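Local coordinates for nitrate transport protein (Xanthomonas axonopodis pv. citri, PDB 3KSX) that probably binds alkanesulfonates in the periplasm for uptake by an ABC transporter, and is seen here with the sulfonate buffer MOPS bound, at residues 103-108 with 208-213; 133-138 with 180-185. All blocks are in the same frame, centred on the assembly; numbering follows the deposited sequence.

Contact 1 of 2, residues 103-108 with 208-213; sequences VGWVPP and GLTGGF
W105 and F213 are brought together by different first torsions: CG of W105 stands anti to its backbone N (chi1 165°), which carries the indole to T210 O, whereas CG of F213 lies anti to its carbonyl carbon, which lays the phenyl ring along G104 O and CD1 of W105. They sit on the same face of an antiparallel pair, strands 100-106 and 212-217, at one border of a mixed five-stranded sheet in a periplasmic binding protein fold. W105 and F213 form the non-hydrogen-bonded pair of the register, and V106 and G212 the hydrogen-bonded pair. In the latter V106 N donates to G212 O at 2.9 Å, and G212 N to V106 O at 2.8 Å. The aromatic rings meet obliquely, neither stacked nor edge-to-face, with CD1 of W105 3.7 Å from CE1 of F213. The phenyl ring also turns its edge to the carbonyl oxygen of G104, which lies near the ring plane, 3.5 Å from CD1 of F213. Upstream, V103 and G104 both face F214 in a classic beta bulge. V283 of helix 281-296 touches both W105 and F213 on their side of the sheet.

Beyond the paired residues the strand gives way to the turn at G211. This residue has no side chain, and its CA lies 3.5 Å from CA of P108 and 3.3 Å from V106 O, the latter a CA-H...O contact bent at 136°. The CG and CD corner of the P108 ring meets L209 O and T210 O, with CG 3.3 Å from L209 O. The indole reaches the same turn: NE1 of W105 donates to T210 O over 2.9 Å, nearly straight at 169°, with the acceptor in the indole plane.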
ATOM      1  N   VAL A 103     -12.530  -6.812  -0.941  1.00 19.25           N
ATOM      2  CA  VAL A 103     -12.810  -8.177  -1.364  1.00 20.77           C
ATOM      3  C   VAL A 103     -11.646  -9.099  -0.877  1.00 21.21           C
ATOM      4  O   VAL A 103     -11.675 -10.336  -0.994  1.00 23.69           O
ATOM      5  CB  VAL A 103     -13.014  -8.255  -2.938  1.00 19.72           C
ATOM      6  CG1 VAL A 103     -14.202  -7.322  -3.366  1.00 22.53           C
ATOM      7  CG2 VAL A 103     -11.644  -7.831  -3.688  1.00 23.71           C
ATOM      8  N   GLY A 104     -10.609  -8.495  -0.336  1.00 23.56           N
ATOM      9  CA  GLY A 104      -9.496  -9.278   0.143  1.00 21.60           C
ATOM     10  C   GLY A 104      -8.587  -8.486   1.046  1.00 24.48           C
ATOM     11  O   GLY A 104      -8.595  -7.242   1.008  1.00 21.47           O
ATOM     12  N   TRP A 105      -7.856  -9.203   1.904  1.00 21.69           N
ATOM     13  CA  TRP A 105      -7.019  -8.534   2.940  1.00 23.57           C
ATOM     14  C   TRP A 105      -5.592  -9.027   2.881  1.00 23.80           C
ATOM     15  O   TRP A 105      -5.390 -10.246   2.716  1.00 23.33           O
ATOM     16  CB  TRP A 105      -7.633  -8.710   4.355  1.00 23.65           C
ATOM     17  CG  TRP A 105      -6.677  -8.375   5.502  1.00 23.03           C
ATOM     18  CD1 TRP A 105      -6.147  -7.180   5.791  1.00 20.60           C
ATOM     19  CD2 TRP A 105      -6.055  -9.313   6.402  1.00 20.46           C
ATOM     20  NE1 TRP A 105      -5.296  -7.263   6.901  1.00 22.15           N
ATOM     21  CE2 TRP A 105      -5.201  -8.573   7.264  1.00 25.11           C
ATOM     22  CE3 TRP A 105      -6.162 -10.693   6.569  1.00 27.01           C
ATOM     23  CZ2 TRP A 105      -4.440  -9.175   8.291  1.00 26.20           C
ATOM     24  CZ3 TRP A 105      -5.368 -11.304   7.517  1.00 27.10           C
ATOM     25  CH2 TRP A 105      -4.521 -10.535   8.388  1.00 27.56           C
ATOM     26  N   VAL A 106      -4.640  -8.086   3.015  1.00 23.87           N
ATOM     27  CA  VAL A 106      -3.228  -8.317   2.824  1.00 25.17           C
ATOM     28  C   VAL A 106      -2.631  -8.009   4.209  1.00 23.54           C
ATOM     29  O   VAL A 106      -2.744  -6.880   4.696  1.00 23.40           O
ATOM     30  CB  VAL A 106      -2.616  -7.260   1.825  1.00 25.59           C
ATOM     31  CG1 VAL A 106      -1.125  -7.499   1.710  1.00 29.48           C
ATOM     32  CG2 VAL A 106      -3.278  -7.348   0.409  1.00 30.30           C
ATOM     33  N   PRO A 107      -2.058  -9.004   4.890  1.00 24.60           N
ATOM     34  CA  PRO A 107      -1.526  -8.682   6.207  1.00 24.48           C
ATOM     35  C   PRO A 107      -0.394  -7.610   6.224  1.00 24.50           C
ATOM     36  O   PRO A 107       0.256  -7.315   5.201  1.00 21.74           O
ATOM     37  CB  PRO A 107      -1.028 -10.014   6.673  1.00 25.45           C
ATOM     38  CG  PRO A 107      -1.992 -11.000   5.891  1.00 24.49           C
ATOM     39  CD  PRO A 107      -1.806 -10.413   4.568  1.00 23.91           C
ATOM     40  N   PRO A 108      -0.203  -6.968   7.374  1.00 24.09           N
ATOM     41  CA  PRO A 108       0.667  -5.806   7.289  1.00 22.90           C
ATOM     42  C   PRO A 108       2.163  -6.149   7.245  1.00 24.66           C
ATOM     43  O   PRO A 108       2.594  -7.276   7.574  1.00 22.89           O
ATOM     44  CB  PRO A 108       0.381  -5.061   8.639  1.00 22.54           C
ATOM     45  CG  PRO A 108       0.027  -6.200   9.573  1.00 25.29           C
ATOM     46  CD  PRO A 108      -0.811  -7.111   8.697  1.00 22.88           C
ATOM     47  N   GLY A 208       0.207  -1.983  15.626  1.00 21.63           N
ATOM     48  CA  GLY A 208      -0.951  -2.756  15.263  1.00 21.98           C
ATOM     49  C   GLY A 208      -1.554  -2.203  13.963  1.00 23.20           C
ATOM     50  O   GLY A 208      -2.786  -2.016  13.862  1.00 23.38           O
ATOM     51  N   LEU A 209      -0.679  -1.974  12.945  1.00 21.82           N
ATOM     52  CA  LEU A 209      -1.190  -1.643  11.580  1.00 21.48           C
ATOM     53  C   LEU A 209      -2.058  -2.759  10.978  1.00 22.24           C
ATOM     54  O   LEU A 209      -1.796  -3.970  11.158  1.00 22.52           O
ATOM     55  CB  LEU A 209       0.038  -1.356  10.654  1.00 21.74           C
ATOM     56  CG  LEU A 209       0.956  -0.262  11.066  1.00 21.41           C
ATOM     57  CD1 LEU A 209       2.070  -0.074  10.043  1.00 23.58           C
ATOM     58  CD2 LEU A 209       0.180   1.060  11.042  1.00 22.69           C
ATOM     59  N   THR A 210      -3.078  -2.338  10.251  1.00 21.55           N
ATOM     60  CA  THR A 210      -4.045  -3.240   9.689  1.00 23.22           C
ATOM     61  C   THR A 210      -3.555  -4.094   8.557  1.00 22.75           C
ATOM     62  O   THR A 210      -3.894  -5.296   8.445  1.00 24.66           O
ATOM     63  CB  THR A 210      -5.310  -2.463   9.245  1.00 23.29           C
ATOM     64  OG1 THR A 210      -5.839  -1.742  10.360  1.00 25.23           O
ATOM     65  CG2 THR A 210      -6.422  -3.433   8.712  1.00 25.34           C
ATOM     66  N   GLY A 211      -2.786  -3.472   7.681  1.00 22.63           N
ATOM     67  CA  GLY A 211      -2.279  -4.096   6.454  1.00 23.58           C
ATOM     68  C   GLY A 211      -2.921  -3.362   5.273  1.00 24.04           C
ATOM     69  O   GLY A 211      -3.033  -2.108   5.247  1.00 25.60           O
ATOM     70  N   GLY A 212      -3.297  -4.120   4.269  1.00 22.94           N
ATOM     71  CA  GLY A 212      -3.817  -3.452   3.063  1.00 21.85           C
ATOM     72  C   GLY A 212      -4.991  -4.286   2.531  1.00 22.55           C
ATOM     73  O   GLY A 212      -5.389  -5.301   3.145  1.00 22.15           O
ATOM     74  N   PHE A 213      -5.480  -3.916   1.338  1.00 22.53           N
ATOM     75  CA  PHE A 213      -6.712  -4.521   0.850  1.00 20.96           C
ATOM     76  C   PHE A 213      -6.673  -4.713  -0.653  1.00 20.01           C
ATOM     77  O   PHE A 213      -5.933  -3.964  -1.323  1.00 22.13           O
ATOM     78  CB  PHE A 213      -7.920  -3.654   1.293  1.00 20.85           C
ATOM     79  CG  PHE A 213      -8.117  -3.615   2.777  1.00 20.29           C
ATOM     80  CD1 PHE A 213      -8.581  -4.752   3.436  1.00 20.22           C
ATOM     81  CD2 PHE A 213      -7.762  -2.521   3.528  1.00 18.56           C
ATOM     82  CE1 PHE A 213      -8.760  -4.746   4.790  1.00 24.63           C
ATOM     83  CE2 PHE A 213      -7.914  -2.516   4.915  1.00 21.45           C
ATOM     84  CZ  PHE A 213      -8.402  -3.672   5.544  1.00 21.05           C
TER

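Contact 2 of 2, residues 133-138 with 180-185; sequences RIAFQK and DAWAIW
A135 and W182 fit together at CD1 of the indole: the A135 carbonyl oxygen lies at the ring edge, in plane, 3.2 Å from CD1, while the A135 methyl sits off that plane, its CB 3.7 Å from CD1. Strands 133-136 and 181-185 are parallel neighbours; the chain between them runs through helix 141-152, strand 161-164, which flanks 133-136 on its other side, and helix 167-175. A170 of helix 167-175 touches both A135 and W182. On the other face, CG2 of I134 settles 4.2 Å from CB of A181, and CB of F136 4.1 Å from CB of A183. Helix 141-152 packs here, L146 on I134 and F136, A142 on A183. Farther along, CB of Q137 meets the W185 ring edge at CH2; W185 lies about 3 Å from the bound MOPS, consistent with a ligand pocket.

Backbone bonds run from A183 N to A135 O and from A135 N to A181 O. Beyond them a water accepts from Q137 N and donates to A183 O. At the strand's start D180 clasps R133 twice: D180 N donates to R133 O (2.8 Å), and OD2 takes the R133 N-H at 173° through its anti lone pair. The D180 side chain also lies about 3 Å from a bound sulfate. With R133 NE 5.8 Å from D180 OD2, their charges probably attract only at long range.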
ATOM      1  N   ARG A 133       8.932  19.861   7.844  1.00 25.02           N
ATOM      2  CA  ARG A 133       8.249  19.631   6.570  1.00 24.41           C
ATOM      3  C   ARG A 133       8.446  18.168   6.254  1.00 24.16           C
ATOM      4  O   ARG A 133       9.563  17.718   6.077  1.00 24.72           O
ATOM      5  CB  ARG A 133       8.921  20.455   5.493  1.00 23.39           C
ATOM      6  CG  ARG A 133       8.557  21.865   5.584  1.00 28.28           C
ATOM      7  CD  ARG A 133       9.089  22.583   4.405  1.00 35.97           C
ATOM      8  NE  ARG A 133       8.458  23.889   4.513  1.00 39.58           N
ATOM      9  CZ  ARG A 133       8.201  24.710   3.504  1.00 42.05           C
ATOM     10  NH1 ARG A 133       8.532  24.383   2.247  1.00 36.61           N
ATOM     11  NH2 ARG A 133       7.597  25.871   3.777  1.00 40.60           N
ATOM     12  N   ILE A 134       7.339  17.448   6.250  1.00 24.11           N
ATOM     13  CA  ILE A 134       7.344  15.999   6.042  1.00 22.04           C
ATOM     14  C   ILE A 134       6.566  15.633   4.778  1.00 22.89           C
ATOM     15  O   ILE A 134       5.346  15.900   4.693  1.00 23.29           O
ATOM     16  CB  ILE A 134       6.750  15.305   7.250  1.00 21.17           C
ATOM     17  CG1 ILE A 134       7.341  15.857   8.578  1.00 21.66           C
ATOM     18  CG2 ILE A 134       6.883  13.807   7.132  1.00 21.09           C
ATOM     19  CD1 ILE A 134       6.834  15.051   9.781  1.00 22.32           C
ATOM     20  N   ALA A 135       7.238  15.029   3.809  1.00 20.93           N
ATOM     21  CA  ALA A 135       6.676  14.564   2.526  1.00 19.28           C
ATOM     22  C   ALA A 135       5.969  13.217   2.746  1.00 20.80           C
ATOM     23  O   ALA A 135       6.507  12.316   3.430  1.00 20.51           O
ATOM     24  CB  ALA A 135       7.833  14.300   1.539  1.00 21.36           C
ATOM     25  N   PHE A 136       4.803  13.054   2.147  1.00 20.18           N
ATOM     26  CA  PHE A 136       4.148  11.696   2.080  1.00 20.06           C
ATOM     27  C   PHE A 136       3.004  11.759   1.115  1.00 20.87           C
ATOM     28  O   PHE A 136       2.501  12.847   0.814  1.00 22.97           O
ATOM     29  CB  PHE A 136       3.581  11.171   3.449  1.00 19.10           C
ATOM     30  CG  PHE A 136       2.647  12.164   4.169  1.00 20.69           C
ATOM     31  CD1 PHE A 136       1.228  11.974   4.115  1.00 20.84           C
ATOM     32  CD2 PHE A 136       3.142  13.247   4.891  1.00 20.55           C
ATOM     33  CE1 PHE A 136       0.381  12.833   4.771  1.00 21.63           C
ATOM     34  CE2 PHE A 136       2.265  14.153   5.581  1.00 25.41           C
ATOM     35  CZ  PHE A 136       0.884  13.930   5.468  1.00 20.16           C
ATOM     36  N   GLN A 137       2.552  10.596   0.672  1.00 21.06           N
ATOM     37  CA  GLN A 137       1.353  10.574  -0.166  1.00 21.02           C
ATOM     38  C   GLN A 137       0.114  10.714   0.696  1.00 21.88           C
ATOM     39  O   GLN A 137      -0.148   9.891   1.561  1.00 21.03           O
ATOM     40  CB  GLN A 137       1.368   9.253  -0.945  1.00 19.93           C
ATOM     41  CG  GLN A 137       0.057   8.967  -1.677  1.00 21.93           C
ATOM     42  CD  GLN A 137      -0.111   9.809  -2.922  1.00 21.99           C
ATOM     43  OE1 GLN A 137       0.779   9.929  -3.740  1.00 24.11           O
ATOM     44  NE2 GLN A 137      -1.322  10.333  -3.105  1.00 28.67           N
ATOM     45  N   LYS A 138      -0.660  11.762   0.450  1.00 20.73           N
ATOM     46  CA  LYS A 138      -1.906  12.001   1.202  1.00 22.38           C
ATOM     47  C   LYS A 138      -2.841  10.793   1.051  1.00 21.17           C
ATOM     48  O   LYS A 138      -3.064  10.324  -0.073  1.00 23.04           O
ATOM     49  CB  LYS A 138      -2.603  13.247   0.626  1.00 21.92           C
ATOM     50  CG  LYS A 138      -3.828  13.584   1.457  1.00 24.39           C
ATOM     51  CD  LYS A 138      -4.661  14.646   0.767  1.00 32.30           C
ATOM     52  CE  LYS A 138      -5.174  15.579   1.833  1.00 40.67           C
ATOM     53  NZ  LYS A 138      -5.977  16.718   1.259  1.00 46.50           N
ATOM     54  N   ASP A 180      12.286  17.537   5.390  1.00 27.39           N
ATOM     55  CA  ASP A 180      13.007  17.207   6.600  1.00 25.48           C
ATOM     56  C   ASP A 180      12.855  15.733   6.858  1.00 25.22           C
ATOM     57  O   ASP A 180      13.758  15.104   7.455  1.00 22.96           O
ATOM     58  CB  ASP A 180      12.433  18.069   7.755  1.00 26.53           C
ATOM     59  CG  ASP A 180      12.694  19.571   7.566  1.00 28.59           C
ATOM     60  OD1 ASP A 180      13.867  20.002   7.440  1.00 35.19           O
ATOM     61  OD2 ASP A 180      11.759  20.367   7.647  1.00 26.65           O
ATOM     62  N   ALA A 181      11.710  15.147   6.420  1.00 22.98           N
ATOM     63  CA  ALA A 181      11.516  13.683   6.669  1.00 22.98           C
ATOM     64  C   ALA A 181      10.560  13.177   5.602  1.00 22.38           C
ATOM     65  O   ALA A 181       9.927  13.964   4.987  1.00 22.75           O
ATOM     66  CB  ALA A 181      10.942  13.470   8.074  1.00 21.50           C
ATOM     67  N   TRP A 182      10.498  11.871   5.340  1.00 22.55           N
ATOM     68  CA  TRP A 182       9.650  11.413   4.262  1.00 19.39           C
ATOM     69  C   TRP A 182       8.990  10.172   4.808  1.00 19.35           C
ATOM     70  O   TRP A 182       9.744   9.289   5.265  1.00 18.65           O
ATOM     71  CB  TRP A 182      10.550  11.120   3.039  1.00 19.84           C
ATOM     72  CG  TRP A 182       9.829  10.556   1.814  1.00 18.32           C
ATOM     73  CD1 TRP A 182       8.459  10.657   1.506  1.00 20.22           C
ATOM     74  CD2 TRP A 182      10.438   9.910   0.741  1.00 22.86           C
ATOM     75  NE1 TRP A 182       8.208  10.028   0.289  1.00 19.52           N
ATOM     76  CE2 TRP A 182       9.433   9.566  -0.189  1.00 19.72           C
ATOM     77  CE3 TRP A 182      11.784   9.536   0.471  1.00 23.52           C
ATOM     78  CZ2 TRP A 182       9.731   8.869  -1.378  1.00 21.39           C
ATOM     79  CZ3 TRP A 182      12.077   8.865  -0.758  1.00 22.67           C
ATOM     80  CH2 TRP A 182      11.055   8.526  -1.627  1.00 19.89           C
ATOM     81  N   ALA A 183       7.654  10.128   4.887  1.00 19.80           N
ATOM     82  CA  ALA A 183       7.025   8.849   5.335  1.00 18.19           C
ATOM     83  C   ALA A 183       6.743   8.090   4.008  1.00 21.10           C
ATOM     84  O   ALA A 183       6.051   8.603   3.123  1.00 20.13           O
ATOM     85  CB  ALA A 183       5.822   9.048   6.104  1.00 20.67           C
ATOM     86  N   ILE A 184       7.274   6.877   3.950  1.00 18.41           N
ATOM     87  CA  ILE A 184       7.326   6.068   2.666  1.00 19.84           C
ATOM     88  C   ILE A 184       7.505   4.594   2.956  1.00 22.53           C
ATOM     89  O   ILE A 184       7.769   4.222   4.079  1.00 24.92           O
ATOM     90  CB  ILE A 184       8.449   6.606   1.701  1.00 19.96           C
ATOM     91  CG1 ILE A 184       8.324   6.074   0.256  1.00 19.58           C
ATOM     92  CG2 ILE A 184       9.893   6.288   2.265  1.00 19.27           C
ATOM     93  CD1 ILE A 184       6.990   6.402  -0.449  1.00 18.80           C
ATOM     94  N   TRP A 185       7.345   3.763   1.965  1.00 21.20           N
ATOM     95  CA  TRP A 185       7.444   2.326   2.187  1.00 23.22           C
ATOM     96  C   TRP A 185       8.602   1.799   1.320  1.00 23.14           C
ATOM     97  O   TRP A 185       9.254   2.563   0.615  1.00 22.30           O
ATOM     98  CB  TRP A 185       6.084   1.721   1.804  1.00 20.94           C
ATOM     99  CG  TRP A 185       5.460   2.297   0.569  1.00 21.41           C
ATOM    100  CD1 TRP A 185       5.632   1.893  -0.703  1.00 26.64           C
ATOM    101  CD2 TRP A 185       4.550   3.423   0.515  1.00 21.47           C
ATOM    102  NE1 TRP A 185       4.898   2.682  -1.549  1.00 25.89           N
ATOM    103  CE2 TRP A 185       4.252   3.653  -0.837  1.00 24.02           C
ATOM    104  CE3 TRP A 185       3.996   4.261   1.478  1.00 23.22           C
ATOM    105  CZ2 TRP A 185       3.334   4.614  -1.252  1.00 22.17           C
ATOM    106  CZ3 TRP A 185       3.147   5.285   1.047  1.00 22.12           C
ATOM    107  CH2 TRP A 185       2.846   5.461  -0.309  1.00 24.30           C
TER
HETATM  108  O   HOH W   1       4.216   8.313   1.037  1.00 22.67           O

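Overall arrangement
Contacts 1 and 2 hold different sheets, one in each lobe of the protein, with centres 21 Å apart and nearest atoms about 9 Å apart. Along the chain, contact 2 is nested inside the loop closed by contact 1. The 103-108/208-213 pairing is antiparallel, partly buried, at a sheet border, and relies on glycine, proline and an indole N-H. By contrast, 133-138/180-185 joins parallel strands inside their sheet and is more buried, with small-to-large apolar fits between polar ends. In contact 2 the side chain of W185 lies about 3 Å from the bound MOPS, consistent with its strand end facing a ligand pocket.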